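Local coordinates for MUTM (fpg) protein (Thermus thermophilus, PDB 1EE8) that belongs to the MutM (Fpg) family of DNA-repair proteins, combining an N-terminal beta-sheet domain with a helical H2TH domain and a zinc finger, at residues Pro30-Asn35 with Pro98-Arg103; Glu166-Ala171 with Arg188-Ala193. All coordinates share one frame; numbering follows the deposited sequence.

Contact 1. Residues Pro30-Asn35 with Pro98-Arg103; sequences PARYRN and PRRFGR
R32 and R100 form an arginine-arginine stack at the edge of the beta-sheet of the N-terminal domain, where strand 33-34 lies parallel to strand 103-108. Their guanidinium groups lie almost flat on each other, centres 3.8 Å apart and planes at 18°. The R100 chain bends at chi3 (77°), which places NE over the centre of the R32 group. Such close like charges would be expected to repel, and D29, salt-bridged to NH1 of R32 and in a long, weak ion pair with R100, probably offsets this. Arginine suits the place because it offers a flat face for stacking and N-H groups round its rim. The R32 chain is extended from CG to NE, and NE donates to R100 O at 3.1 Å, in the carbonyl plane and on a lone pair. R103 NH2 also reaches R100 O at 3.1 Å, and a water held by R103 NH1 donates to it too. R103 bends at chi2, which sets its CD 3.4 Å from R32 O; its guanidinium, with CG of R32 over the rim of one face, is turned 79° from that of R32. R103 NH2 also bonds G102 O at 2.8 Å, from above the carbonyl plane. Y33 suits its place because the ring packs, buried, beneath CB of R32 while OH reaches water: one molecule accepts from Y33 OH at 2.7 Å and donates to G102 O at 2.8 Å.

Contact 2. Residues Glu166-Ala171 with Arg188-Ala193; sequences EALFRA and RRLYRA
A167 and A171 face A193 and L190 where the short helical segments 166-170 and 188-193 pass, their axes approaching to 8.3 Å and their N-to-C directions 129° from each other. Alanines suit so close an approach: A193 CB comes to 3.4 Å from A167 O and 3.8 Å from A171 CB, and A171 CB rests 3.7 Å from the backbone CA of L190. Beside them, CB of R170 packs on CB of A193, while its guanidinium is engaged by E200. In L190, chi1 of -176° carries CG toward helix 161-170, and from there CD1 meets CD2 of L168 at 3.7 Å. The polar link lies just past the C-terminal end of helix 161-170, where no further helical turn supplies N-H donors: R189, bent at chi2 and chi3, presents its guanidinium edge to A171 O, NE donating at 3.0 Å and NH1 at 3.3 Å, side-on to the one in-plane oxygen. Its NH2 is salt-bridged to E185, which should help fix the rotation of the group. Within the H2TH domain the leucine pair extends the contact to other helices, L168 and L190 both packing on L146 of helix 146-152 and L190 also on F135 of helix 132-140.

Contact 1 closes before contact 2 opens, so the two come in series along the chain. They lie on opposite sides of the chain's centre, with their own centres 34 Å apart and nearest atoms about 20 Å apart, and share neither helix nor strand. Contact 1 joins an outermost strand of the N-terminal sheet to the loop leading into strand 103-108; contact 2 ties helix 161-170 to helix 184-203 in the H2TH region, the R170 side chain lying about 12 Å from the zinc ion bound by C238, C241, C258 and C261. Each contact lies within one lobe, and neither bridges the two: a beta-rich N-terminal lobe and a C-terminal lobe of H2TH helices with the zinc finger.

Contact 1. Residues Pro30-Asn35 with Pro98-Arg103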
loop_
_atom_site.group_PDB
_atom_site.type_symbol
_atom_site.label_atom_id
_atom_site.label_comp_id
_atom_site.label_asym_id
_atom_site.label_seq_id
_atom_site.Cartn_x
_atom_site.Cartn_y
_atom_site.Cartn_z
ATOM N N PRO A 30 -6.294 -7.269 -8.648
ATOM C CA PRO A 30 -6.329 -6.803 -7.259
ATOM C C PRO A 30 -7.227 -7.670 -6.375
ATOM O O PRO A 30 -7.153 -7.605 -5.153
ATOM C CB PRO A 30 -6.821 -5.360 -7.390
ATOM C CG PRO A 30 -7.635 -5.380 -8.670
ATOM C CD PRO A 30 -6.760 -6.220 -9.568
ATOM N N ALA A 31 -8.061 -8.499 -6.999
ATOM C CA ALA A 31 -8.949 -9.384 -6.252
ATOM C C ALA A 31 -8.156 -10.498 -5.585
ATOM O O ALA A 31 -8.409 -10.853 -4.434
ATOM C CB ALA A 31 -9.998 -9.992 -7.185
ATOM N N ARG A 32 -7.195 -11.052 -6.319
ATOM C CA ARG A 32 -6.368 -12.144 -5.813
ATOM C C ARG A 32 -5.048 -11.683 -5.191
ATOM O O ARG A 32 -4.561 -12.278 -4.235
ATOM C CB ARG A 32 -6.069 -13.134 -6.942
ATOM C CG ARG A 32 -7.283 -13.883 -7.486
ATOM C CD ARG A 32 -6.847 -14.955 -8.489
ATOM N NE ARG A 32 -7.942 -15.826 -8.915
ATOM C CZ ARG A 32 -8.889 -15.483 -9.786
ATOM N NH1 ARG A 32 -8.882 -14.276 -10.342
ATOM N NH2 ARG A 32 -9.849 -16.349 -10.103
ATOM N N TYR A 33 -4.464 -10.633 -5.752
ATOM C CA TYR A 33 -3.200 -10.095 -5.258
ATOM C C TYR A 33 -3.531 -8.764 -4.625
ATOM O O TYR A 33 -3.608 -7.737 -5.294
ATOM C CB TYR A 33 -2.240 -9.962 -6.434
ATOM C CG TYR A 33 -2.272 -11.219 -7.260
ATOM C CD1 TYR A 33 -2.226 -12.468 -6.643
ATOM C CD2 TYR A 33 -2.440 -11.172 -8.643
ATOM C CE1 TYR A 33 -2.358 -13.640 -7.376
ATOM C CE2 TYR A 33 -2.571 -12.340 -9.383
ATOM C CZ TYR A 33 -2.537 -13.569 -8.741
ATOM O OH TYR A 33 -2.741 -14.720 -9.454
ATOM N N ARG A 34 -3.738 -8.811 -3.313
ATOM C CA ARG A 34 -4.155 -7.648 -2.548
ATOM C C ARG A 34 -3.081 -6.821 -1.879
ATOM O O ARG A 34 -2.171 -7.357 -1.238
ATOM C CB ARG A 34 -5.158 -8.097 -1.492
ATOM C CG ARG A 34 -6.334 -8.856 -2.067
ATOM C CD ARG A 34 -7.093 -9.608 -0.981
ATOM N NE ARG A 34 -8.080 -10.508 -1.569
ATOM C CZ ARG A 34 -8.572 -11.586 -0.965
ATOM N NH1 ARG A 34 -8.169 -11.910 0.258
ATOM N NH2 ARG A 34 -9.470 -12.341 -1.586
ATOM N N ASN A 35 -3.209 -5.504 -2.029
ATOM C CA ASN A 35 -2.288 -4.553 -1.419
ATOM C C ASN A 35 -0.828 -4.849 -1.712
ATOM O O ASN A 35 0.021 -4.686 -0.842
ATOM C CB ASN A 35 -2.506 -4.537 0.099
ATOM C CG ASN A 35 -3.934 -4.192 0.474
ATOM O OD1 ASN A 35 -4.645 -4.992 1.092
ATOM N ND2 ASN A 35 -4.364 -3.001 0.096
ATOM N N PRO A 98 -1.818 -21.863 -13.015
ATOM C CA PRO A 98 -2.848 -22.344 -13.939
ATOM C C PRO A 98 -4.280 -22.268 -13.394
ATOM O O PRO A 98 -5.147 -21.678 -14.021
ATOM C CB PRO A 98 -2.425 -23.787 -14.198
ATOM C CG PRO A 98 -0.932 -23.705 -14.130
ATOM C CD PRO A 98 -0.712 -22.835 -12.911
ATOM N N ARG A 99 -4.525 -22.856 -12.224
ATOM C CA ARG A 99 -5.877 -22.873 -11.660
ATOM C C ARG A 99 -6.328 -21.643 -10.883
ATOM O O ARG A 99 -7.480 -21.567 -10.462
ATOM C CB ARG A 99 -6.078 -24.137 -10.819
ATOM C CG ARG A 99 -5.956 -25.420 -11.640
ATOM C CD ARG A 99 -6.623 -26.601 -10.960
ATOM N NE ARG A 99 -8.052 -26.364 -10.765
ATOM C CZ ARG A 99 -8.900 -27.251 -10.253
ATOM N NH1 ARG A 99 -10.180 -26.937 -10.112
ATOM N NH2 ARG A 99 -8.473 -28.453 -9.890
ATOM N N ARG A 100 -5.417 -20.687 -10.701
ATOM C CA ARG A 100 -5.703 -19.422 -10.026
ATOM C C ARG A 100 -6.152 -19.484 -8.571
ATOM O O ARG A 100 -6.930 -18.637 -8.128
ATOM C CB ARG A 100 -6.737 -18.624 -10.832
ATOM C CG ARG A 100 -6.437 -18.553 -12.323
ATOM C CD ARG A 100 -7.374 -17.603 -13.051
ATOM N NE ARG A 100 -7.013 -16.205 -12.839
ATOM C CZ ARG A 100 -7.662 -15.177 -13.379
ATOM N NH1 ARG A 100 -8.715 -15.394 -14.160
ATOM N NH2 ARG A 100 -7.258 -13.933 -13.148
ATOM N N PHE A 101 -5.668 -20.470 -7.824
ATOM C CA PHE A 101 -6.027 -20.574 -6.415
ATOM C C PHE A 101 -5.044 -19.774 -5.563
ATOM O O PHE A 101 -5.355 -19.383 -4.437
ATOM C CB PHE A 101 -6.036 -22.036 -5.978
ATOM C CG PHE A 101 -7.266 -22.776 -6.401
ATOM C CD1 PHE A 101 -8.495 -22.497 -5.807
ATOM C CD2 PHE A 101 -7.204 -23.748 -7.396
ATOM C CE1 PHE A 101 -9.647 -23.180 -6.196
ATOM C CE2 PHE A 101 -8.346 -24.436 -7.793
ATOM C CZ PHE A 101 -9.571 -24.153 -7.192
ATOM N N GLY A 102 -3.860 -19.525 -6.109
ATOM C CA GLY A 102 -2.868 -18.762 -5.376
ATOM C C GLY A 102 -3.348 -17.365 -5.013
ATOM O O GLY A 102 -4.221 -16.800 -5.669
ATOM N N ARG A 103 -2.774 -16.806 -3.954
ATOM C CA ARG A 103 -3.125 -15.467 -3.510
ATOM C C ARG A 103 -1.863 -14.760 -3.033
ATOM O O ARG A 103 -0.896 -15.409 -2.648
ATOM C CB ARG A 103 -4.131 -15.535 -2.355
ATOM C CG ARG A 103 -5.488 -16.131 -2.716
ATOM C CD ARG A 103 -6.332 -15.139 -3.491
ATOM N NE ARG A 103 -7.669 -15.661 -3.774
ATOM C CZ ARG A 103 -7.935 -16.591 -4.689
ATOM N NH1 ARG A 103 -9.183 -17.007 -4.875
ATOM N NH2 ARG A 103 -6.960 -17.099 -5.429
HETATM O O HOH W 1 -9.690 -18.113 -7.296
HETATM O O HOH W 2 -3.723 -16.973 -8.461
HETATM O O HOH W 3 -4.947 -13.741 -11.807
#

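Contact 2. Residues Glu166-Ala171 with Arg188-Ala193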
loop_
_atom_site.group_PDB
_atom_site.type_symbol
_atom_site.label_atom_id
_atom_site.label_comp_id
_atom_site.label_asym_id
_atom_site.label_seq_id
_atom_site.Cartn_x
_atom_site.Cartn_y
_atom_site.Cartn_z
ATOM N N GLU A 166 1.237 -40.413 2.794
ATOM C CA GLU A 166 2.521 -41.091 2.923
ATOM C C GLU A 166 2.928 -41.351 4.374
ATOM O O GLU A 166 3.502 -42.386 4.684
ATOM C CB GLU A 166 3.621 -40.299 2.201
ATOM C CG GLU A 166 3.496 -40.306 0.677
ATOM C CD GLU A 166 3.597 -41.704 0.081
ATOM O OE1 GLU A 166 2.644 -42.122 -0.607
ATOM O OE2 GLU A 166 4.629 -42.383 0.296
ATOM N N ALA A 167 2.628 -40.419 5.266
ATOM C CA ALA A 167 2.993 -40.599 6.667
ATOM C C ALA A 167 2.181 -41.740 7.270
ATOM O O ALA A 167 2.705 -42.578 8.013
ATOM C CB ALA A 167 2.754 -39.301 7.454
ATOM N N LEU A 168 0.895 -41.764 6.947
ATOM C CA LEU A 168 -0.003 -42.790 7.446
ATOM C C LEU A 168 0.421 -44.179 6.984
ATOM O O LEU A 168 0.316 -45.152 7.733
ATOM C CB LEU A 168 -1.436 -42.483 7.003
ATOM C CG LEU A 168 -2.047 -41.281 7.737
ATOM C CD1 LEU A 168 -3.316 -40.806 7.038
ATOM C CD2 LEU A 168 -2.339 -41.694 9.191
ATOM N N PHE A 169 0.900 -44.277 5.753
ATOM C CA PHE A 169 1.351 -45.568 5.250
ATOM C C PHE A 169 2.631 -45.969 5.957
ATOM O O PHE A 169 2.802 -47.116 6.368
ATOM C CB PHE A 169 1.658 -45.534 3.756
ATOM C CG PHE A 169 2.297 -46.803 3.264
ATOM C CD1 PHE A 169 1.527 -47.938 3.046
ATOM C CD2 PHE A 169 3.675 -46.887 3.106
ATOM C CE1 PHE A 169 2.122 -49.141 2.677
ATOM C CE2 PHE A 169 4.280 -48.085 2.739
ATOM C CZ PHE A 169 3.502 -49.213 2.526
ATOM N N ARG A 170 3.549 -45.022 6.083
ATOM C CA ARG A 170 4.803 -45.345 6.724
ATOM C C ARG A 170 4.556 -45.840 8.146
ATOM O O ARG A 170 5.221 -46.762 8.606
ATOM C CB ARG A 170 5.741 -44.140 6.720
ATOM C CG ARG A 170 7.128 -44.517 7.189
ATOM C CD ARG A 170 8.161 -43.463 6.885
ATOM N NE ARG A 170 8.337 -43.250 5.450
ATOM C CZ ARG A 170 9.332 -42.538 4.934
ATOM N NH1 ARG A 170 9.432 -42.377 3.622
ATOM N NH2 ARG A 170 10.235 -41.996 5.740
ATOM N N ALA A 171 3.579 -45.242 8.824
ATOM C CA ALA A 171 3.235 -45.612 10.197
ATOM C C ALA A 171 2.263 -46.789 10.255
ATOM O O ALA A 171 1.895 -47.244 11.337
ATOM C CB ALA A 171 2.634 -44.408 10.921
ATOM N N ARG A 188 2.760 -42.450 18.487
ATOM C CA ARG A 188 4.198 -42.216 18.380
ATOM C C ARG A 188 4.723 -42.612 16.991
ATOM O O ARG A 188 5.651 -41.990 16.474
ATOM C CB ARG A 188 4.967 -42.981 19.468
ATOM C CG ARG A 188 4.957 -42.299 20.841
ATOM C CD ARG A 188 6.232 -42.603 21.637
ATOM N NE ARG A 188 6.293 -41.877 22.912
ATOM C CZ ARG A 188 5.544 -42.157 23.977
ATOM N NH1 ARG A 188 4.671 -43.154 23.933
ATOM N NH2 ARG A 188 5.660 -41.435 25.083
ATOM N N ARG A 189 4.140 -43.649 16.391
ATOM C CA ARG A 189 4.571 -44.072 15.059
ATOM C C ARG A 189 4.203 -43.006 14.030
ATOM O O ARG A 189 5.003 -42.662 13.161
ATOM C CB ARG A 189 3.913 -45.392 14.656
ATOM C CG ARG A 189 4.456 -46.612 15.360
ATOM C CD ARG A 189 4.500 -47.798 14.406
ATOM N NE ARG A 189 3.189 -48.135 13.859
ATOM C CZ ARG A 189 2.238 -48.772 14.530
ATOM N NH1 ARG A 189 1.077 -49.035 13.942
ATOM N NH2 ARG A 189 2.449 -49.155 15.785
ATOM N N LEU A 190 2.983 -42.489 14.139
ATOM C CA LEU A 190 2.507 -41.461 13.226
ATOM C C LEU A 190 3.331 -40.183 13.391
ATOM O O LEU A 190 3.627 -39.486 12.415
ATOM C CB LEU A 190 1.025 -41.184 13.487
ATOM C CG LEU A 190 0.334 -40.196 12.541
ATOM C CD1 LEU A 190 0.628 -40.577 11.097
ATOM C CD2 LEU A 190 -1.160 -40.198 12.805
ATOM N N TYR A 191 3.709 -39.888 14.632
ATOM C CA TYR A 191 4.511 -38.705 14.945
ATOM C C TYR A 191 5.860 -38.791 14.254
ATOM O O TYR A 191 6.305 -37.845 13.612
ATOM C CB TYR A 191 4.725 -38.601 16.461
ATOM C CG TYR A 191 5.656 -37.486 16.900
ATOM C CD1 TYR A 191 5.217 -36.161 16.966
ATOM C CD2 TYR A 191 6.980 -37.755 17.242
ATOM C CE1 TYR A 191 6.074 -35.134 17.363
ATOM C CE2 TYR A 191 7.844 -36.741 17.639
ATOM C CZ TYR A 191 7.385 -35.431 17.700
ATOM O OH TYR A 191 8.234 -34.425 18.107
ATOM N N ARG A 192 6.505 -39.942 14.387
ATOM C CA ARG A 192 7.817 -40.170 13.798
ATOM C C ARG A 192 7.762 -40.255 12.269
ATOM O O ARG A 192 8.598 -39.671 11.565
ATOM C CB ARG A 192 8.399 -41.459 14.384
ATOM C CG ARG A 192 9.790 -41.814 13.910
ATOM C CD ARG A 192 10.275 -43.077 14.622
ATOM N NE ARG A 192 11.419 -43.686 13.949
ATOM C CZ ARG A 192 11.985 -44.825 14.330
ATOM N NH1 ARG A 192 11.509 -45.479 15.384
ATOM N NH2 ARG A 192 13.023 -45.312 13.661
ATOM N N ALA A 193 6.778 -40.986 11.756
ATOM C CA ALA A 193 6.630 -41.142 10.310
ATOM C C ALA A 193 6.397 -39.790 9.631
ATOM O O ALA A 193 6.993 -39.482 8.599
ATOM C CB ALA A 193 5.471 -42.080 10.010
#